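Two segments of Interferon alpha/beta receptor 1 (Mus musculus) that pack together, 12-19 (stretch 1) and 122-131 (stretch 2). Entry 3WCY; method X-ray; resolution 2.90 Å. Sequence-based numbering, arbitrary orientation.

Stretch 1, residues 12-19: YIIDDNYT
Stretch 2 122-131: PPGQDGNMWA

Stretch 1 is a tight hairpin: strands 12-14 and 17-19 are joined by a type II' turn from I14 to N17, with D15 (phi/psi 65/-119) and D16 (-99/9) at its corners. The antiparallel strands are tied by I14 N to N17 O (3.0 Å) and N17 N to I14 O (3.1 Å), and farther along by Y12 N to T19 O (3.2 Å). Stretch 2 is an irregular loop without helix or strand, lying against the turn; the CA atoms of D15 and M129, 5.8 Å apart, set the register, and the contact buries 328 Å².

Y12 stays out of reach. I13 (chi1 m, chi2 t) points toward the loop and places CG2 4.3 Å from M129 CE, a small apolar contact, whereas I14 points away.

D15 leaves its CB sideways, but an m rotamer (chi2 39°) carries the carboxylate inward. There CG lies 3.3 Å from W130 NE1, at the edge of the indole and near its plane. OD2 is 3.4 Å from the same NE1, at an angle too poor for a hydrogen bond, and 3.3 Å from P123 CB; both carboxylate oxygens are hydrogen-bonded elsewhere in the structure. D15 O, meanwhile, approaches M129 CE at 3.5 Å.

D16, also m (-76°, chi2 -60°), supplies the hydrogen bonds between the stretches. Its OD2 accepts from N128 N at 2.8 Å and 165°, and from M129 N at 3.3 Å and 169°; M129 N also reaches OD1 weakly, at 3.4 Å. One carboxylate thus receives two consecutive amides. G127 (77/-163) lets the loop pass close, its CA 3.4 Å from D16 OD2, where an ideal CB would clash at 2.4 Å.

N17 makes no contact. Y18 (chi1 m, chi2 -99°) brings OH within 4.0 Å of M129 CE, the methyl of a side chain folded t, p, p. T19 lies beyond reach.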

# COMPACT_ATOMS: atom_id res chain seq x y z
N TYR A 12 17.93 -25.70 10.67
CA TYR A 12 17.72 -24.27 10.82
C TYR A 12 17.72 -23.59 9.46
O TYR A 12 18.61 -23.83 8.64
CB TYR A 12 18.76 -23.62 11.76
CG TYR A 12 18.47 -22.17 12.09
CD1 TYR A 12 17.55 -21.82 13.08
CD2 TYR A 12 19.10 -21.14 11.40
CE1 TYR A 12 17.28 -20.49 13.39
CE2 TYR A 12 18.83 -19.80 11.69
CZ TYR A 12 17.92 -19.48 12.68
OH TYR A 12 17.65 -18.16 12.97
N ILE A 13 16.69 -22.77 9.21
CA ILE A 13 16.53 -22.05 7.95
C ILE A 13 16.44 -20.55 8.22
O ILE A 13 15.54 -20.08 8.91
CB ILE A 13 15.36 -22.56 7.06
CG1 ILE A 13 15.19 -24.09 7.10
CG2 ILE A 13 15.53 -22.05 5.61
CD1 ILE A 13 13.84 -24.59 6.69
N ILE A 14 17.41 -19.82 7.67
CA ILE A 14 17.48 -18.36 7.74
C ILE A 14 17.46 -17.90 6.28
O ILE A 14 18.49 -17.97 5.59
CB ILE A 14 18.66 -17.84 8.63
CG1 ILE A 14 18.71 -16.30 8.72
CG2 ILE A 14 20.02 -18.44 8.26
CD1 ILE A 14 17.98 -15.72 9.90
N ASP A 15 16.25 -17.54 5.79
CA ASP A 15 15.97 -17.14 4.40
C ASP A 15 16.26 -18.37 3.52
O ASP A 15 15.63 -19.40 3.73
CB ASP A 15 16.78 -15.89 3.99
CG ASP A 15 16.43 -14.63 4.74
OD1 ASP A 15 16.20 -14.71 5.97
OD2 ASP A 15 16.42 -13.56 4.12
N ASP A 16 17.21 -18.27 2.57
CA ASP A 16 17.53 -19.36 1.64
C ASP A 16 18.77 -20.16 2.07
O ASP A 16 19.24 -21.03 1.33
CB ASP A 16 17.61 -18.86 0.19
CG ASP A 16 16.25 -18.60 -0.42
OD1 ASP A 16 15.44 -19.57 -0.50
OD2 ASP A 16 15.98 -17.45 -0.81
N ASN A 17 19.25 -19.89 3.30
CA ASN A 17 20.38 -20.58 3.90
C ASN A 17 19.88 -21.68 4.83
O ASN A 17 18.96 -21.44 5.63
CB ASN A 17 21.29 -19.60 4.65
CG ASN A 17 22.02 -18.64 3.74
OD1 ASN A 17 22.76 -19.05 2.83
ND2 ASN A 17 21.87 -17.36 3.99
N TYR A 18 20.47 -22.88 4.71
CA TYR A 18 20.12 -24.06 5.50
C TYR A 18 21.32 -24.51 6.35
O TYR A 18 22.47 -24.29 5.96
CB TYR A 18 19.66 -25.20 4.57
CG TYR A 18 18.35 -24.92 3.86
CD1 TYR A 18 17.15 -25.45 4.33
CD2 TYR A 18 18.32 -24.15 2.70
CE1 TYR A 18 15.95 -25.21 3.67
CE2 TYR A 18 17.12 -23.90 2.03
CZ TYR A 18 15.94 -24.43 2.52
OH TYR A 18 14.75 -24.18 1.87
N THR A 19 21.04 -25.14 7.51
CA THR A 19 22.05 -25.64 8.46
C THR A 19 21.64 -26.96 9.12
O THR A 19 20.46 -27.21 9.33
CB THR A 19 22.47 -24.56 9.48
OG1 THR A 19 21.40 -23.64 9.69
CG2 THR A 19 23.74 -23.82 9.07
N PRO A 122 15.16 -5.52 1.17
CA PRO A 122 14.44 -6.57 1.90
C PRO A 122 15.28 -7.84 2.15
O PRO A 122 16.25 -8.05 1.41
CB PRO A 122 13.24 -6.87 1.00
CG PRO A 122 13.70 -6.51 -0.36
CD PRO A 122 14.59 -5.33 -0.19
N PRO A 123 14.94 -8.69 3.16
CA PRO A 123 15.72 -9.93 3.38
C PRO A 123 15.77 -10.83 2.13
O PRO A 123 14.72 -11.24 1.62
CB PRO A 123 14.98 -10.60 4.55
CG PRO A 123 14.22 -9.52 5.21
CD PRO A 123 13.83 -8.58 4.13
N GLY A 124 16.97 -11.06 1.61
CA GLY A 124 17.19 -11.85 0.40
C GLY A 124 17.65 -11.01 -0.78
O GLY A 124 17.01 -10.01 -1.12
N GLN A 125 18.76 -11.43 -1.43
CA GLN A 125 19.37 -10.70 -2.57
C GLN A 125 19.37 -11.44 -3.96
O GLN A 125 20.45 -11.65 -4.52
CB GLN A 125 20.79 -10.19 -2.19
CG GLN A 125 20.80 -9.00 -1.24
CD GLN A 125 22.18 -8.39 -1.12
OE1 GLN A 125 22.55 -7.47 -1.86
NE2 GLN A 125 22.97 -8.89 -0.18
N ASP A 126 18.20 -11.77 -4.56
CA ASP A 126 16.87 -11.58 -4.00
C ASP A 126 16.32 -12.87 -3.38
O ASP A 126 15.54 -12.80 -2.42
CB ASP A 126 15.91 -10.95 -5.00
CG ASP A 126 15.91 -9.44 -4.91
OD1 ASP A 126 15.14 -8.90 -4.08
OD2 ASP A 126 16.71 -8.80 -5.62
N GLY A 127 16.75 -14.01 -3.91
CA GLY A 127 16.36 -15.33 -3.41
C GLY A 127 14.98 -15.81 -3.80
O GLY A 127 14.38 -15.28 -4.75
N ASN A 128 14.48 -16.83 -3.08
CA ASN A 128 13.16 -17.41 -3.35
C ASN A 128 12.19 -17.44 -2.17
O ASN A 128 10.98 -17.32 -2.39
CB ASN A 128 13.26 -18.76 -4.04
CG ASN A 128 12.68 -18.73 -5.44
OD1 ASN A 128 11.48 -18.50 -5.65
ND2 ASN A 128 13.52 -18.93 -6.44
N MET A 129 12.71 -17.58 -0.94
CA MET A 129 11.92 -17.63 0.29
C MET A 129 11.02 -16.40 0.46
O MET A 129 9.86 -16.55 0.86
CB MET A 129 12.83 -17.79 1.52
CG MET A 129 12.10 -18.21 2.78
SD MET A 129 11.26 -19.81 2.67
CE MET A 129 12.64 -20.93 2.66
N TRP A 130 11.53 -15.20 0.13
CA TRP A 130 10.78 -13.96 0.27
C TRP A 130 10.41 -13.27 -1.05
O TRP A 130 9.72 -12.24 -1.04
CB TRP A 130 11.48 -13.03 1.27
CG TRP A 130 11.93 -13.74 2.51
CD1 TRP A 130 13.20 -14.09 2.84
CD2 TRP A 130 11.08 -14.32 3.52
NE1 TRP A 130 13.21 -14.79 4.03
CE2 TRP A 130 11.91 -14.96 4.46
CE3 TRP A 130 9.69 -14.34 3.73
CZ2 TRP A 130 11.41 -15.61 5.58
CZ3 TRP A 130 9.19 -14.98 4.85
CH2 TRP A 130 10.05 -15.60 5.77
N ALA A 131 10.81 -13.88 -2.18
CA ALA A 131 10.57 -13.43 -3.56
C ALA A 131 9.10 -13.10 -3.85
O ALA A 131 8.82 -12.37 -4.80
CB ALA A 131 11.07 -14.48 -4.53